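Local atomic coordinates of lysozyme (Penaeus vannamei, PDB entry 6UKC), a protein that probably hydrolyses the beta-1,4 linkages between N-acetylmuramic acid and N-acetylglucosamine in bacterial peptidoglycan, and those of chitodextrins, as a C-type lysozyme of innate immunity. Residues A[30-35]-A[124-129]; A[53-58]-A[77-82]. All coordinates share one frame; numbering follows the deposited sequence.

Contact 1. Residues A[30-35]-A[124-129]; sequences WVCIAE and RDLDQY
Tyr129 lies against one flank of helix 24-38 and carries most of this contact. Its CG is anti to the backbone N (chi1 167°), which sends the ring across to Val31, Cys32 and Glu35. The packed part is at Cys32. The sulfur stands over one face of the ring, 4.5 Å from SG to the Tyr129 centroid. Cys32 CB comes within 3.8 Å of Tyr129 CE2, and Val31 CG1 approaches the same CE2 obliquely. Buried Leu126 adds its CD2, 3.9 Å from Cys32 SG. In this C-type lysozyme fold, Cys32 is also disulfide-bonded to Cys121, so a covalent link between helix 24-38 and helix 115-121 sits beside the packing of helix 126-134. The other side is polar and partly exposed. There the extended Glu35 chain brings OE2 to the ring edge, where Tyr129 OH donates to it at 2.6 Å. The hydroxyl reaches the anti side of OE2, 23° out of the carboxylate plane. Away from helix 24-38, solvent-exposed Asp125 caps the start of helix 126-134, its OD1 accepting from Gln128 N at 3.1 Å and only weakly from Asp127 N. Asp127 itself forms a salt bridge with Lys28, on helix 24-38.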
ATOM      1  N   TRP A  30      -7.126   1.180   0.909  1.00 16.71           N
ATOM      2  CA  TRP A  30      -5.779   0.795   1.413  1.00 16.82           C
ATOM      3  C   TRP A  30      -5.893  -0.551   2.149  1.00 17.15           C
ATOM      4  O   TRP A  30      -5.005  -1.427   1.955  1.00 18.31           O
ATOM      5  CB  TRP A  30      -5.120   1.902   2.264  1.00 16.88           C
ATOM      6  CG  TRP A  30      -4.674   3.113   1.499  1.00 17.03           C
ATOM      7  CD1 TRP A  30      -4.958   4.413   1.819  1.00 18.20           C
ATOM      8  CD2 TRP A  30      -3.823   3.169   0.328  1.00 17.67           C
ATOM      9  NE1 TRP A  30      -4.375   5.270   0.920  1.00 18.92           N
ATOM     10  CE2 TRP A  30      -3.674   4.540  -0.010  1.00 17.70           C
ATOM     11  CE3 TRP A  30      -3.185   2.213  -0.476  1.00 16.88           C
ATOM     12  CZ2 TRP A  30      -2.924   4.967  -1.104  1.00 17.09           C
ATOM     13  CZ3 TRP A  30      -2.459   2.633  -1.572  1.00 16.94           C
ATOM     14  CH2 TRP A  30      -2.319   3.992  -1.871  1.00 17.69           C
ATOM     15  N   VAL A  31      -6.952  -0.755   2.935  1.00 16.62           N
ATOM     16  CA  VAL A  31      -7.152  -2.047   3.666  1.00 16.10           C
ATOM     17  C   VAL A  31      -7.165  -3.217   2.657  1.00 16.17           C
ATOM     18  O   VAL A  31      -6.441  -4.261   2.867  1.00 15.71           O
ATOM     19  CB  VAL A  31      -8.438  -1.993   4.508  1.00 15.51           C
ATOM     20  CG1 VAL A  31      -8.830  -3.354   5.052  1.00 14.96           C
ATOM     21  CG2 VAL A  31      -8.322  -0.974   5.642  1.00 15.31           C
ATOM     22  N   CYS A  32      -7.970  -3.085   1.603  1.00 16.69           N
ATOM     23  CA  CYS A  32      -8.135  -4.139   0.572  1.00 16.72           C
ATOM     24  C   CYS A  32      -6.766  -4.435  -0.066  1.00 16.58           C
ATOM     25  O   CYS A  32      -6.398  -5.666  -0.181  1.00 14.77           O
ATOM     26  CB  CYS A  32      -9.150  -3.745  -0.489  1.00 16.85           C
ATOM     27  SG  CYS A  32      -9.550  -5.130  -1.580  1.00 17.84           S
ATOM     28  N   ILE A  33      -6.055  -3.372  -0.479  1.00 15.38           N
ATOM     29  CA  ILE A  33      -4.732  -3.495  -1.155  1.00 16.55           C
ATOM     30  C   ILE A  33      -3.764  -4.189  -0.199  1.00 17.34           C
ATOM     31  O   ILE A  33      -3.136  -5.175  -0.662  1.00 17.73           O
ATOM     32  CB  ILE A  33      -4.206  -2.150  -1.678  1.00 17.28           C
ATOM     33  CG1 ILE A  33      -5.069  -1.676  -2.849  1.00 17.56           C
ATOM     34  CG2 ILE A  33      -2.734  -2.255  -2.072  1.00 18.07           C
ATOM     35  CD1 ILE A  33      -4.898  -0.211  -3.166  1.00 19.23           C
ATOM     36  N   ALA A  34      -3.688  -3.746   1.072  1.00 17.40           N
ATOM     37  CA  ALA A  34      -2.789  -4.351   2.088  1.00 18.16           C
ATOM     38  C   ALA A  34      -3.129  -5.829   2.300  1.00 19.57           C
ATOM     39  O   ALA A  34      -2.183  -6.648   2.447  1.00 17.95           O
ATOM     40  CB  ALA A  34      -2.869  -3.617   3.404  1.00 18.70           C
ATOM     41  N   GLU A  35      -4.420  -6.159   2.436  1.00 21.08           N
ATOM     42  CA  GLU A  35      -4.802  -7.571   2.672  1.00 21.09           C
ATOM     43  C   GLU A  35      -4.122  -8.421   1.593  1.00 20.00           C
ATOM     44  O   GLU A  35      -3.366  -9.360   1.942  1.00 17.59           O
ATOM     45  CB  GLU A  35      -6.312  -7.804   2.661  1.00 22.52           C
ATOM     46  CG  GLU A  35      -6.650  -9.174   3.223  1.00 24.02           C
ATOM     47  CD  GLU A  35      -8.093  -9.621   3.174  1.00 25.82           C
ATOM     48  OE1 GLU A  35      -8.277 -10.799   2.949  1.00 29.85           O
ATOM     49  OE2 GLU A  35      -9.018  -8.802   3.390  1.00 28.59           O
ATOM     50  N   ARG A 124     -15.240  -3.676  -6.756  1.00 17.55           N
ATOM     51  CA  ARG A 124     -15.890  -4.371  -5.632  1.00 18.46           C
ATOM     52  C   ARG A 124     -16.639  -3.348  -4.795  1.00 18.47           C
ATOM     53  O   ARG A 124     -16.369  -2.134  -4.845  1.00 20.48           O
ATOM     54  CB  ARG A 124     -14.870  -5.117  -4.770  1.00 19.75           C
ATOM     55  CG  ARG A 124     -14.104  -6.202  -5.518  1.00 21.73           C
ATOM     56  CD  ARG A 124     -14.969  -7.423  -5.766  1.00 23.12           C
ATOM     57  NE  ARG A 124     -14.376  -8.446  -6.621  1.00 25.83           N
ATOM     58  CZ  ARG A 124     -14.633  -8.605  -7.936  1.00 28.54           C
ATOM     59  NH1 ARG A 124     -14.071  -9.590  -8.616  1.00 31.71           N
ATOM     60  NH2 ARG A 124     -15.427  -7.773  -8.586  1.00 28.31           N
ATOM     61  N   ASP A 125     -17.577  -3.860  -4.037  1.00 18.59           N
ATOM     62  CA  ASP A 125     -18.278  -3.137  -2.963  1.00 16.72           C
ATOM     63  C   ASP A 125     -17.384  -3.180  -1.720  1.00 17.21           C
ATOM     64  O   ASP A 125     -17.433  -4.167  -0.945  1.00 17.84           O
ATOM     65  CB  ASP A 125     -19.622  -3.820  -2.809  1.00 16.29           C
ATOM     66  CG  ASP A 125     -20.471  -3.150  -1.781  1.00 15.41           C
ATOM     67  OD1 ASP A 125     -19.948  -2.195  -1.121  1.00 14.72           O
ATOM     68  OD2 ASP A 125     -21.624  -3.574  -1.675  1.00 14.10           O
ATOM     69  N   LEU A 126     -16.534  -2.183  -1.555  1.00 17.62           N
ATOM     70  CA  LEU A 126     -15.531  -2.216  -0.472  1.00 19.24           C
ATOM     71  C   LEU A 126     -16.190  -1.696   0.802  1.00 20.03           C
ATOM     72  O   LEU A 126     -15.528  -1.745   1.827  1.00 19.12           O
ATOM     73  CB  LEU A 126     -14.298  -1.398  -0.870  1.00 18.48           C
ATOM     74  CG  LEU A 126     -13.556  -1.908  -2.097  1.00 17.53           C
ATOM     75  CD1 LEU A 126     -12.420  -0.982  -2.489  1.00 18.01           C
ATOM     76  CD2 LEU A 126     -13.025  -3.313  -1.884  1.00 18.19           C
ATOM     77  N   ASP A 127     -17.438  -1.211   0.717  1.00 21.66           N
ATOM     78  CA  ASP A 127     -18.263  -0.904   1.915  1.00 20.97           C
ATOM     79  C   ASP A 127     -18.743  -2.222   2.529  1.00 20.67           C
ATOM     80  O   ASP A 127     -18.540  -2.407   3.746  1.00 21.24           O
ATOM     81  CB  ASP A 127     -19.324   0.134   1.579  1.00 22.38           C
ATOM     82  CG  ASP A 127     -18.689   1.506   1.425  1.00 23.77           C
ATOM     83  OD1 ASP A 127     -17.948   1.928   2.349  1.00 24.65           O
ATOM     84  OD2 ASP A 127     -18.875   2.107   0.365  1.00 25.18           O
ATOM     85  N   GLN A 128     -19.249  -3.151   1.718  1.00 18.85           N
ATOM     86  CA  GLN A 128     -19.506  -4.543   2.184  1.00 18.79           C
ATOM     87  C   GLN A 128     -18.217  -5.146   2.778  1.00 18.13           C
ATOM     88  O   GLN A 128     -18.254  -5.636   3.930  1.00 17.83           O
ATOM     89  CB  GLN A 128     -20.047  -5.417   1.054  1.00 17.97           C
ATOM     90  CG  GLN A 128     -20.383  -6.817   1.548  1.00 18.75           C
ATOM     91  CD  GLN A 128     -21.478  -6.876   2.595  1.00 17.94           C
ATOM     92  OE1 GLN A 128     -22.420  -6.095   2.625  1.00 18.15           O
ATOM     93  NE2 GLN A 128     -21.410  -7.883   3.434  1.00 18.84           N
ATOM     94  N   TYR A 129     -17.113  -5.099   2.034  1.00 17.63           N
ATOM     95  CA  TYR A 129     -15.797  -5.661   2.442  1.00 19.19           C
ATOM     96  C   TYR A 129     -15.401  -5.125   3.832  1.00 19.67           C
ATOM     97  O   TYR A 129     -14.910  -5.929   4.681  1.00 20.72           O
ATOM     98  CB  TYR A 129     -14.763  -5.388   1.338  1.00 19.13           C
ATOM     99  CG  TYR A 129     -13.334  -5.611   1.735  1.00 18.64           C
ATOM    100  CD1 TYR A 129     -12.776  -6.881   1.700  1.00 18.94           C
ATOM    101  CD2 TYR A 129     -12.532  -4.553   2.141  1.00 19.55           C
ATOM    102  CE1 TYR A 129     -11.456  -7.103   2.069  1.00 18.69           C
ATOM    103  CE2 TYR A 129     -11.213  -4.765   2.531  1.00 18.88           C
ATOM    104  CZ  TYR A 129     -10.679  -6.043   2.502  1.00 17.91           C
ATOM    105  OH  TYR A 129      -9.394  -6.278   2.876  1.00 18.04           O
TER

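Contact 2. Residues A[53-58]-A[77-82]; sequences TDYGIF and IPCSDL
The Tyr55 ring lies flat over the side chain of Cys79. Cys79 CB sits 3.3 Å from the Tyr55 ring centroid and only 9° off the ring normal, which makes this a CH-pi contact through the centre of the face. The nearest ring atom is Tyr55 CE1, at 3.4 Å from Cys79 CB. The sulfur is displaced toward one side of the ring. Cys79 SG lies 33° off the normal, above the CD1-CE1 side, in an oblique sulfur-aromatic contact. The backbone of Cys79 sets CB over the ring; SG, anti to the carbonyl carbon (chi1 -63°), is then turned to the CD1-CE1 side. Thr53 CG2 covers the opposite face, nearer the rim. The ring is therefore held between a methyl group of its own strand and the cysteine.

Leu82 meets the base of the tyrosine more loosely, with its CB 4.4 Å from Tyr55 CB. The backbones come closest at Gly56. Its CA makes a C-H...O contact with Leu82 O at 3.2 Å. Gly56 has a positive phi, which favours glycine, and with no side chain its CA can come this close to the oxygen. No direct hydrogen bond joins the two segments. One water bridges them instead: it donates to Tyr55 O at 2.9 Å and to Leu82 O, and accepts from Phe58 N. Three backbone polar groups are thus tied together at one point.

Cys79 is disulfide-bonded to Cys66, which fixes the 3-10 turn 79-82 to the chain that follows strand 60-61. The arrangement belongs to the beta domain of C-type lysozymes, where a small antiparallel sheet is packed against a long disulfide-linked loop.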
ATOM      1  N   THR A  53      12.787  -5.746  -5.929  1.00 28.05           N
ATOM      2  CA  THR A  53      12.245  -6.246  -4.644  1.00 26.50           C
ATOM      3  C   THR A  53      10.989  -5.440  -4.332  1.00 26.32           C
ATOM      4  O   THR A  53      10.995  -4.205  -4.582  1.00 25.57           O
ATOM      5  CB  THR A  53      13.293  -6.171  -3.522  1.00 25.45           C
ATOM      6  OG1 THR A  53      14.355  -7.040  -3.924  1.00 25.31           O
ATOM      7  CG2 THR A  53      12.763  -6.583  -2.165  1.00 23.03           C
ATOM      8  N   ASP A  54       9.963  -6.126  -3.825  1.00 26.56           N
ATOM      9  CA  ASP A  54       8.727  -5.482  -3.306  1.00 23.68           C
ATOM     10  C   ASP A  54       8.849  -5.417  -1.776  1.00 23.34           C
ATOM     11  O   ASP A  54       9.253  -6.453  -1.174  1.00 24.49           O
ATOM     12  CB  ASP A  54       7.524  -6.255  -3.847  1.00 24.16           C
ATOM     13  CG  ASP A  54       7.432  -6.230  -5.363  1.00 23.57           C
ATOM     14  OD1 ASP A  54       7.684  -5.145  -5.936  1.00 26.08           O
ATOM     15  OD2 ASP A  54       7.132  -7.287  -5.965  1.00 22.60           O
ATOM     16  N   TYR A  55       8.533  -4.265  -1.167  1.00 19.18           N
ATOM     17  CA  TYR A  55       8.779  -4.006   0.275  1.00 18.79           C
ATOM     18  C   TYR A  55       7.502  -3.623   1.041  1.00 18.11           C
ATOM     19  O   TYR A  55       6.735  -2.726   0.625  1.00 17.01           O
ATOM     20  CB  TYR A  55       9.803  -2.879   0.444  1.00 18.86           C
ATOM     21  CG  TYR A  55      11.213  -3.194   0.009  1.00 19.22           C
ATOM     22  CD1 TYR A  55      11.624  -3.003  -1.308  1.00 19.31           C
ATOM     23  CD2 TYR A  55      12.144  -3.673   0.922  1.00 18.93           C
ATOM     24  CE1 TYR A  55      12.932  -3.260  -1.697  1.00 19.39           C
ATOM     25  CE2 TYR A  55      13.453  -3.947   0.548  1.00 19.45           C
ATOM     26  CZ  TYR A  55      13.853  -3.708  -0.758  1.00 19.45           C
ATOM     27  OH  TYR A  55      15.133  -3.994  -1.125  1.00 19.58           O
ATOM     28  N   GLY A  56       7.329  -4.249   2.205  1.00 17.69           N
ATOM     29  CA  GLY A  56       6.364  -3.842   3.242  1.00 17.72           C
ATOM     30  C   GLY A  56       4.927  -4.222   2.925  1.00 17.51           C
ATOM     31  O   GLY A  56       4.687  -4.987   1.992  1.00 18.01           O
ATOM     32  N   ILE A  57       4.009  -3.646   3.692  1.00 17.58           N
ATOM     33  CA  ILE A  57       2.542  -3.890   3.689  1.00 17.75           C
ATOM     34  C   ILE A  57       1.926  -3.530   2.322  1.00 18.64           C
ATOM     35  O   ILE A  57       0.853  -4.132   2.003  1.00 18.68           O
ATOM     36  CB  ILE A  57       1.901  -3.101   4.848  1.00 18.06           C
ATOM     37  CG1 ILE A  57       0.464  -3.555   5.116  1.00 18.23           C
ATOM     38  CG2 ILE A  57       1.987  -1.591   4.618  1.00 17.98           C
ATOM     39  CD1 ILE A  57      -0.000  -3.255   6.503  1.00 17.74           C
ATOM     40  N   PHE A  58       2.553  -2.625   1.542  1.00 17.17           N
ATOM     41  CA  PHE A  58       2.050  -2.166   0.209  1.00 17.20           C
ATOM     42  C   PHE A  58       2.955  -2.687  -0.915  1.00 18.28           C
ATOM     43  O   PHE A  58       2.729  -2.291  -2.090  1.00 18.57           O
ATOM     44  CB  PHE A  58       1.890  -0.640   0.152  1.00 16.19           C
ATOM     45  CG  PHE A  58       0.851  -0.069   1.090  1.00 15.11           C
ATOM     46  CD1 PHE A  58      -0.439  -0.574   1.124  1.00 15.64           C
ATOM     47  CD2 PHE A  58       1.123   1.032   1.873  1.00 15.80           C
ATOM     48  CE1 PHE A  58      -1.411  -0.033   1.945  1.00 15.31           C
ATOM     49  CE2 PHE A  58       0.149   1.581   2.701  1.00 16.15           C
ATOM     50  CZ  PHE A  58      -1.115   1.040   2.746  1.00 15.51           C
ATOM     51  N   ILE A  77      13.307   7.740  -0.581  1.00 20.92           N
ATOM     52  CA  ILE A  77      13.315   6.995   0.702  1.00 21.24           C
ATOM     53  C   ILE A  77      14.079   5.688   0.488  1.00 20.02           C
ATOM     54  O   ILE A  77      13.960   5.065  -0.581  1.00 19.16           O
ATOM     55  CB  ILE A  77      11.857   6.808   1.188  1.00 23.32           C
ATOM     56  CG1 ILE A  77      11.781   6.519   2.683  1.00 23.31           C
ATOM     57  CG2 ILE A  77      11.116   5.743   0.388  1.00 23.94           C
ATOM     58  CD1 ILE A  77      11.949   7.738   3.533  1.00 24.72           C
ATOM     59  N   PRO A  78      14.921   5.284   1.478  1.00 18.95           N
ATOM     60  CA  PRO A  78      15.406   3.911   1.560  1.00 20.06           C
ATOM     61  C   PRO A  78      14.231   2.918   1.725  1.00 20.79           C
ATOM     62  O   PRO A  78      13.348   3.133   2.591  1.00 19.51           O
ATOM     63  CB  PRO A  78      16.333   3.859   2.795  1.00 19.43           C
ATOM     64  CG  PRO A  78      16.110   5.155   3.547  1.00 19.11           C
ATOM     65  CD  PRO A  78      15.355   6.095   2.628  1.00 19.03           C
ATOM     66  N   CYS A  79      14.259   1.837   0.935  1.00 20.66           N
ATOM     67  CA  CYS A  79      13.188   0.812   0.882  1.00 22.84           C
ATOM     68  C   CYS A  79      12.940   0.248   2.285  1.00 22.05           C
ATOM     69  O   CYS A  79      11.772   0.020   2.600  1.00 21.22           O
ATOM     70  CB  CYS A  79      13.517  -0.285  -0.125  1.00 23.71           C
ATOM     71  SG  CYS A  79      13.644   0.310  -1.834  1.00 23.05           S
ATOM     72  N   SER A  80      13.975   0.120   3.120  1.00 23.66           N
ATOM     73  CA  SER A  80      13.876  -0.356   4.535  1.00 25.98           C
ATOM     74  C   SER A  80      12.820   0.470   5.285  1.00 25.90           C
ATOM     75  O   SER A  80      12.071  -0.131   6.102  1.00 27.96           O
ATOM     76  CB  SER A  80      15.213  -0.331   5.266  1.00 24.17           C
ATOM     77  OG  SER A  80      15.779   0.972   5.234  1.00 26.37           O
ATOM     78  N   ASP A  81      12.694   1.763   4.957  1.00 25.71           N
ATOM     79  CA  ASP A  81      11.737   2.667   5.648  1.00 26.98           C
ATOM     80  C   ASP A  81      10.290   2.237   5.355  1.00 25.78           C
ATOM     81  O   ASP A  81       9.385   2.615   6.120  1.00 23.84           O
ATOM     82  CB  ASP A  81      11.999   4.129   5.276  1.00 28.78           C
ATOM     83  CG  ASP A  81      13.176   4.764   6.013  1.00 28.49           C
ATOM     84  OD1 ASP A  81      13.560   4.252   7.059  1.00 29.37           O
ATOM     85  OD2 ASP A  81      13.698   5.761   5.522  1.00 30.29           O
ATOM     86  N   LEU A  82      10.074   1.487   4.277  1.00 28.31           N
ATOM     87  CA  LEU A  82       8.743   0.969   3.866  1.00 30.29           C
ATOM     88  C   LEU A  82       8.510  -0.403   4.493  1.00 32.33           C
ATOM     89  O   LEU A  82       7.430  -0.967   4.240  1.00 39.85           O
ATOM     90  CB  LEU A  82       8.696   0.907   2.339  1.00 30.58           C
ATOM     91  CG  LEU A  82       9.007   2.233   1.651  1.00 32.77           C
ATOM     92  CD1 LEU A  82       8.650   2.157   0.175  1.00 34.61           C
ATOM     93  CD2 LEU A  82       8.283   3.400   2.335  1.00 31.90           C
TER
HETATM   94  O   HOH W   1       5.164  -0.771   1.985  1.00 12.55           O

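How the contacts relate
Contact 2 is nested along the chain inside the loop closed by contact 1. Their centres are 21 Å apart, on opposite sides of the chain's centre. Contact 1 joins helix 24-38 to helix 126-134 in the helical part. Contact 2 joins strand 53-55 to the long loop before helix 88-105. Helix 24-38 connects them: Ala34 CB packs on Ile57 CG1 at 3.7 Å, and Trp30 meets the ring of Phe58. One face of this helix therefore holds the C-terminal helix, while other residues on it touch Ile57 and Phe58. This matches the two-lobed C-type lysozyme fold, in which the substrate cleft lies between the lobes.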